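Local coordinates for protein CobC (Shigella flexneri 2a, PDB 6NRU) that probably removes the 5'-phosphate from adenosylcobalamin 5'-phosphate and from alpha-ribazole 5'-phosphate, completing the nucleotide loop of vitamin B12, at residues A[38-41]-A[42-46]; A[130-133]-A[134-137]. All coordinates share one frame; numbering follows the deposited sequence.

Contact 1: A[38-41]-A[42-46]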
ATOM      1  N   ALA A  38       1.954  -5.383  13.097  1.00 44.33           N
ATOM      2  CA  ALA A  38       3.193  -5.676  12.383  1.00 45.70           C
ATOM      3  C   ALA A  38       3.993  -6.760  13.091  1.00 49.70           C
ATOM      4  O   ALA A  38       4.594  -7.621  12.438  1.00 50.96           O
ATOM      5  CB  ALA A  38       4.024  -4.402  12.229  1.00 45.13           C
ATOM      6  N   GLN A  39       4.007  -6.739  14.425  1.00 52.58           N
ATOM      7  CA  GLN A  39       4.738  -7.754  15.175  1.00 56.41           C
ATOM      8  C   GLN A  39       4.134  -9.134  14.962  1.00 58.68           C
ATOM      9  O   GLN A  39       4.863 -10.123  14.825  1.00 61.77           O
ATOM     10  CB  GLN A  39       4.745  -7.404  16.660  1.00 59.58           C
ATOM     11  CG  GLN A  39       5.708  -6.298  17.036  1.00 62.01           C
ATOM     12  CD  GLN A  39       5.444  -5.765  18.429  1.00 66.18           C
ATOM     13  OE1 GLN A  39       4.361  -5.963  18.987  1.00 67.48           O
ATOM     14  NE2 GLN A  39       6.432  -5.087  19.003  1.00 67.63           N
ATOM     15  N   ASN A  40       2.803  -9.220  14.946  1.00 57.79           N
ATOM     16  CA  ASN A  40       2.149 -10.487  14.646  1.00 58.60           C
ATOM     17  C   ASN A  40       2.481 -10.947  13.233  1.00 56.84           C
ATOM     18  O   ASN A  40       2.721 -12.137  12.998  1.00 58.66           O
ATOM     19  CB  ASN A  40       0.638 -10.348  14.837  1.00 59.30           C
ATOM     20  CG  ASN A  40      -0.087 -11.678  14.765  1.00 61.05           C
ATOM     21  OD1 ASN A  40       0.479 -12.728  15.073  1.00 62.55           O
ATOM     22  ND2 ASN A  40      -1.350 -11.640  14.358  1.00 60.84           N
ATOM     23  N   LEU A  41       2.516 -10.012  12.279  1.00 53.01           N
ATOM     24  CA  LEU A  41       2.878 -10.357  10.909  1.00 50.71           C
ATOM     25  C   LEU A  41       4.300 -10.892  10.821  1.00 51.73           C
ATOM     26  O   LEU A  41       4.591 -11.746   9.973  1.00 52.82           O
ATOM     27  CB  LEU A  41       2.723  -9.139  10.001  1.00 48.88           C
ATOM     28  CG  LEU A  41       1.333  -8.873   9.427  1.00 47.80           C
ATOM     29  CD1 LEU A  41       1.276  -7.477   8.829  1.00 46.12           C
ATOM     30  CD2 LEU A  41       0.971  -9.921   8.390  1.00 48.13           C
ATOM     31  N   HIS A  42       5.198 -10.396  11.676  1.00 51.02           N
ATOM     32  CA  HIS A  42       6.567 -10.900  11.679  1.00 52.12           C
ATOM     33  C   HIS A  42       6.602 -12.393  11.970  1.00 53.72           C
ATOM     34  O   HIS A  42       7.329 -13.147  11.312  1.00 55.62           O
ATOM     35  CB  HIS A  42       7.407 -10.146  12.706  1.00 53.53           C
ATOM     36  CG  HIS A  42       8.587 -10.924  13.196  1.00 56.66           C
ATOM     37  ND1 HIS A  42       9.720 -11.111  12.434  1.00 57.07           N
ATOM     38  CD2 HIS A  42       8.803 -11.579  14.360  1.00 59.54           C
ATOM     39  CE1 HIS A  42      10.588 -11.838  13.113  1.00 60.01           C
ATOM     40  NE2 HIS A  42      10.057 -12.136  14.285  1.00 61.10           N
ATOM     41  N   THR A  43       5.825 -12.841  12.955  1.00 53.68           N
ATOM     42  CA  THR A  43       5.772 -14.266  13.245  1.00 57.97           C
ATOM     43  C   THR A  43       4.922 -15.020  12.230  1.00 60.15           C
ATOM     44  O   THR A  43       5.148 -16.214  12.008  1.00 61.82           O
ATOM     45  CB  THR A  43       5.243 -14.495  14.662  1.00 59.44           C
ATOM     46  OG1 THR A  43       3.896 -14.022  14.754  1.00 59.40           O
ATOM     47  CG2 THR A  43       6.100 -13.748  15.677  1.00 60.00           C
ATOM     48  N   LEU A  44       3.952 -14.346  11.603  1.00 60.44           N
ATOM     49  CA  LEU A  44       3.095 -15.021  10.635  1.00 62.65           C
ATOM     50  C   LEU A  44       3.863 -15.401   9.377  1.00 67.38           C
ATOM     51  O   LEU A  44       3.509 -16.383   8.714  1.00 69.73           O
ATOM     52  CB  LEU A  44       1.897 -14.144  10.271  1.00 59.26           C
ATOM     53  CG  LEU A  44       0.736 -14.101  11.265  1.00 58.25           C
ATOM     54  CD1 LEU A  44      -0.414 -13.293  10.696  1.00 39.24           C
ATOM     55  CD2 LEU A  44       0.290 -15.512  11.610  1.00 59.10           C
ATOM     56  N   LEU A  45       4.911 -14.645   9.041  1.00 69.80           N
ATOM     57  CA  LEU A  45       5.723 -14.871   7.853  1.00 72.22           C
ATOM     58  C   LEU A  45       7.191 -15.080   8.213  1.00 75.63           C
ATOM     59  O   LEU A  45       8.088 -14.726   7.440  1.00 77.38           O
ATOM     60  CB  LEU A  45       5.577 -13.712   6.876  1.00 70.85           C
ATOM     61  CG  LEU A  45       4.130 -13.307   6.593  1.00 70.64           C
ATOM     62  CD1 LEU A  45       3.997 -11.799   6.401  1.00 69.70           C
ATOM     63  CD2 LEU A  45       3.594 -14.067   5.393  1.00 70.23           C
ATOM     64  N   ASP A  46       7.454 -15.640   9.395  1.00 74.50           N
ATOM     65  CA  ASP A  46       8.832 -15.875   9.809  1.00 74.79           C
ATOM     66  C   ASP A  46       9.504 -16.915   8.922  1.00 73.77           C
ATOM     67  O   ASP A  46      10.682 -16.773   8.572  1.00 74.92           O
ATOM     68  CB  ASP A  46       8.862 -16.309  11.275  1.00 78.82           C
ATOM     69  CG  ASP A  46      10.185 -16.005  11.942  1.00 82.98           C
ATOM     70  OD1 ASP A  46      10.920 -15.124  11.446  1.00 83.13           O
ATOM     71  OD2 ASP A  46      10.491 -16.648  12.963  1.00 86.15           O
TER

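Contact 2: A[130-133]-A[134-137]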
ATOM      1  N   ARG A 130       1.931   6.254 -11.516  1.00 45.19           N
ATOM      2  CA  ARG A 130       3.067   5.856 -10.692  1.00 41.91           C
ATOM      3  C   ARG A 130       3.072   4.352 -10.469  1.00 39.26           C
ATOM      4  O   ARG A 130       4.113   3.695 -10.587  1.00 39.51           O
ATOM      5  CB  ARG A 130       3.015   6.581  -9.348  1.00 39.80           C
ATOM      6  CG  ARG A 130       4.007   7.705  -9.172  1.00 42.49           C
ATOM      7  CD  ARG A 130       3.693   8.423  -7.878  1.00 42.74           C
ATOM      8  NE  ARG A 130       3.284   7.468  -6.851  1.00 38.85           N
ATOM      9  CZ  ARG A 130       2.555   7.774  -5.782  1.00 35.62           C
ATOM     10  NH1 ARG A 130       2.140   9.019  -5.588  1.00 36.81           N
ATOM     11  NH2 ARG A 130       2.240   6.831  -4.906  1.00 31.76           N
ATOM     12  N   VAL A 131       1.909   3.794 -10.127  1.00 37.68           N
ATOM     13  CA  VAL A 131       1.802   2.357  -9.899  1.00 35.45           C
ATOM     14  C   VAL A 131       2.030   1.591 -11.196  1.00 36.02           C
ATOM     15  O   VAL A 131       2.630   0.509 -11.200  1.00 36.12           O
ATOM     16  CB  VAL A 131       0.436   2.029  -9.267  1.00 33.21           C
ATOM     17  CG1 VAL A 131       0.205   0.527  -9.216  1.00 29.71           C
ATOM     18  CG2 VAL A 131       0.345   2.643  -7.875  1.00 31.70           C
ATOM     19  N   GLU A 132       1.568   2.142 -12.319  1.00 38.08           N
ATOM     20  CA  GLU A 132       1.825   1.513 -13.608  1.00 41.71           C
ATOM     21  C   GLU A 132       3.320   1.444 -13.900  1.00 42.58           C
ATOM     22  O   GLU A 132       3.808   0.441 -14.433  1.00 43.03           O
ATOM     23  CB  GLU A 132       1.090   2.272 -14.711  1.00 48.44           C
ATOM     24  CG  GLU A 132      -0.341   1.813 -14.913  1.00 51.56           C
ATOM     25  CD  GLU A 132      -0.425   0.553 -15.755  1.00 55.21           C
ATOM     26  OE1 GLU A 132      -0.434   0.667 -17.001  1.00 59.26           O
ATOM     27  OE2 GLU A 132      -0.475  -0.552 -15.172  1.00 53.18           O
ATOM     28  N   ARG A 133       4.064   2.499 -13.556  1.00 44.83           N
ATOM     29  CA  ARG A 133       5.510   2.470 -13.753  1.00 48.10           C
ATOM     30  C   ARG A 133       6.162   1.423 -12.863  1.00 45.36           C
ATOM     31  O   ARG A 133       7.112   0.750 -13.278  1.00 46.49           O
ATOM     32  CB  ARG A 133       6.111   3.849 -13.484  1.00 52.43           C
ATOM     33  CG  ARG A 133       5.601   4.936 -14.414  1.00 58.71           C
ATOM     34  CD  ARG A 133       6.701   5.910 -14.801  1.00 64.59           C
ATOM     35  NE  ARG A 133       6.284   6.780 -15.896  1.00 69.11           N
ATOM     36  CZ  ARG A 133       6.655   6.617 -17.161  1.00 72.76           C
ATOM     37  NH1 ARG A 133       7.455   5.613 -17.494  1.00 72.25           N
ATOM     38  NH2 ARG A 133       6.227   7.456 -18.093  1.00 77.28           N
ATOM     39  N   PHE A 134       5.667   1.273 -11.633  1.00 43.14           N
ATOM     40  CA  PHE A 134       6.187   0.232 -10.758  1.00 42.02           C
ATOM     41  C   PHE A 134       5.930  -1.148 -11.342  1.00 41.75           C
ATOM     42  O   PHE A 134       6.798  -2.027 -11.284  1.00 44.57           O
ATOM     43  CB  PHE A 134       5.563   0.350  -9.370  1.00 40.56           C
ATOM     44  CG  PHE A 134       5.950  -0.761  -8.443  1.00 42.23           C
ATOM     45  CD1 PHE A 134       7.189  -0.758  -7.822  1.00 45.28           C
ATOM     46  CD2 PHE A 134       5.083  -1.811  -8.197  1.00 41.05           C
ATOM     47  CE1 PHE A 134       7.555  -1.781  -6.970  1.00 44.91           C
ATOM     48  CE2 PHE A 134       5.442  -2.838  -7.346  1.00 40.74           C
ATOM     49  CZ  PHE A 134       6.679  -2.822  -6.731  1.00 42.91           C
ATOM     50  N   ILE A 135       4.742  -1.354 -11.915  1.00 39.10           N
ATOM     51  CA  ILE A 135       4.431  -2.631 -12.551  1.00 37.56           C
ATOM     52  C   ILE A 135       5.387  -2.898 -13.706  1.00 39.02           C
ATOM     53  O   ILE A 135       5.909  -4.010 -13.854  1.00 39.68           O
ATOM     54  CB  ILE A 135       2.961  -2.651 -13.013  1.00 38.13           C
ATOM     55  CG1 ILE A 135       2.022  -2.707 -11.809  1.00 36.38           C
ATOM     56  CG2 ILE A 135       2.697  -3.830 -13.935  1.00 38.06           C
ATOM     57  CD1 ILE A 135       0.565  -2.713 -12.187  1.00 28.54           C
ATOM     58  N   ALA A 136       5.645  -1.880 -14.532  1.00 40.31           N
ATOM     59  CA  ALA A 136       6.563  -2.040 -15.655  1.00 42.17           C
ATOM     60  C   ALA A 136       7.993  -2.300 -15.204  1.00 44.45           C
ATOM     61  O   ALA A 136       8.801  -2.790 -16.001  1.00 47.43           O
ATOM     62  CB  ALA A 136       6.523  -0.804 -16.552  1.00 43.72           C
ATOM     63  N   ARG A 137       8.319  -1.987 -13.950  1.00 43.80           N
ATOM     64  CA  ARG A 137       9.652  -2.193 -13.403  1.00 46.12           C
ATOM     65  C   ARG A 137       9.864  -3.590 -12.836  1.00 45.65           C
ATOM     66  O   ARG A 137      10.986  -3.912 -12.434  1.00 47.82           O
ATOM     67  CB  ARG A 137       9.935  -1.166 -12.303  1.00 46.49           C
ATOM     68  CG  ARG A 137      10.369   0.195 -12.809  1.00 51.67           C
ATOM     69  CD  ARG A 137      11.089   0.955 -11.715  1.00 55.89           C
ATOM     70  NE  ARG A 137      11.132   2.391 -11.969  1.00 61.56           N
ATOM     71  CZ  ARG A 137      11.264   3.309 -11.017  1.00 64.23           C
ATOM     72  NH1 ARG A 137      11.361   2.938  -9.746  1.00 63.37           N
ATOM     73  NH2 ARG A 137      11.296   4.598 -11.331  1.00 67.28           N
TER

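Contact 1: A[38-41]-A[42-46]
Ala38 O takes the backbone N-H of His42 at 2.9 Å, an ordinary i to i+4 bond in the last turns of helix 32-44. At Gln39 the pattern slackens: its carbonyl receives only weak bonds, from Thr43 N at 3.4 Å and from His42 N. Asn40 O, by contrast, is gripped twice. Leu44 N reaches it at 2.9 Å, while Thr43 OG1 donates to it at 2.8 Å, tilted 24° from the carbonyl plane. The threonine hydroxyl can turn back to this carbonyl because chi1 of 64° sets OG1 between the backbone N and the carbonyl carbon. Leu41 closes the series, its O bonded to Leu45 N at 3.1 Å, and Leu45 is where helical backbone angles are lost. The side chains of these two leucines run alongside each other in a common direction, with Leu41 CD2 and Leu45 CD1 4.1 Å apart. Both are buried at the helix end, packed on Ile9 of strand 5-10 and Trp181 of strand 181-187. Helix 59-69 flanks the same helix: Ala38 touches Leu67, Leu41 meets Val68, and His42 ND1 is hydrogen-bonded to Val68 O.

Contact 2: A[130-133]-A[134-137]
This is a local contact, a run of backbone hydrogen bonds with a loose i to i+4 approach of Val131 and Ile135, in the C-terminal turns of helix 124-136, a helix packed beside helix 153-163. The bonds form an orderly ladder. Phe134 N donates to Arg130 O, Ile135 N to Val131 O at 2.9 Å and Ala136 N to Glu132 O at 3.0 Å. The next rung is weak: Arg137 N lies 3.1 Å from Arg133 O but meets it at only 123°, and the same N-H also bonds to Phe134 O.

Ile135 carries most of the side-chain contact. With CG1 anti to the carbonyl carbon (chi1 -70°), its longer branch runs back over the preceding turn, where CG1 comes within 3.3 Å of Val131 O. Its terminal CD1 then meets two neighbours, Val131 CG1 at 4.4 Å and Glu132 OE2 at 3.8 Å. The glutamate gets there by bending at chi2, and its side chain slants across the isoleucine; OE2 also makes a long, weak ion pair with Arg162. Ile135 itself packs on Leu159, Arg162 and Leu163.

The ring of Phe134 leads away from residues 130-133 and is buried against Leu159 and against Ile79, Glu81 and Leu82. Salt bridges are made on either side of this aromatic in sequence, Arg130 to Glu122 and Arg137 to Glu81. The result is an amphipathic alpha-helix of the histidine phosphatase fold. Through Arg130, whose side chain is about 6 Å from that of Glu84, the probable proton donor/acceptor, it borders the active site.

How the contacts relate
From the N terminus, the chain lays down strand 5-10 before reaching contact 1 at the end of helix 32-44; after strands 52-55 and 76-78 and three further helices it arrives at contact 2, near the end of helix 124-136. The two stand in series, neither nested nor crossed, and neither closes a long loop, since each joins consecutive residues. The centres of contact 1 and contact 2 lie about 27 Å apart and their nearest atoms about 16 Å, without touching. Contact 1 ties its helix to strands 5-10 and 181-187 and to helix 59-69, whereas contact 2 faces helix 153-163 and the loop after strand 76-78. Each illustrates how local helix bonding presents residues for tertiary packing.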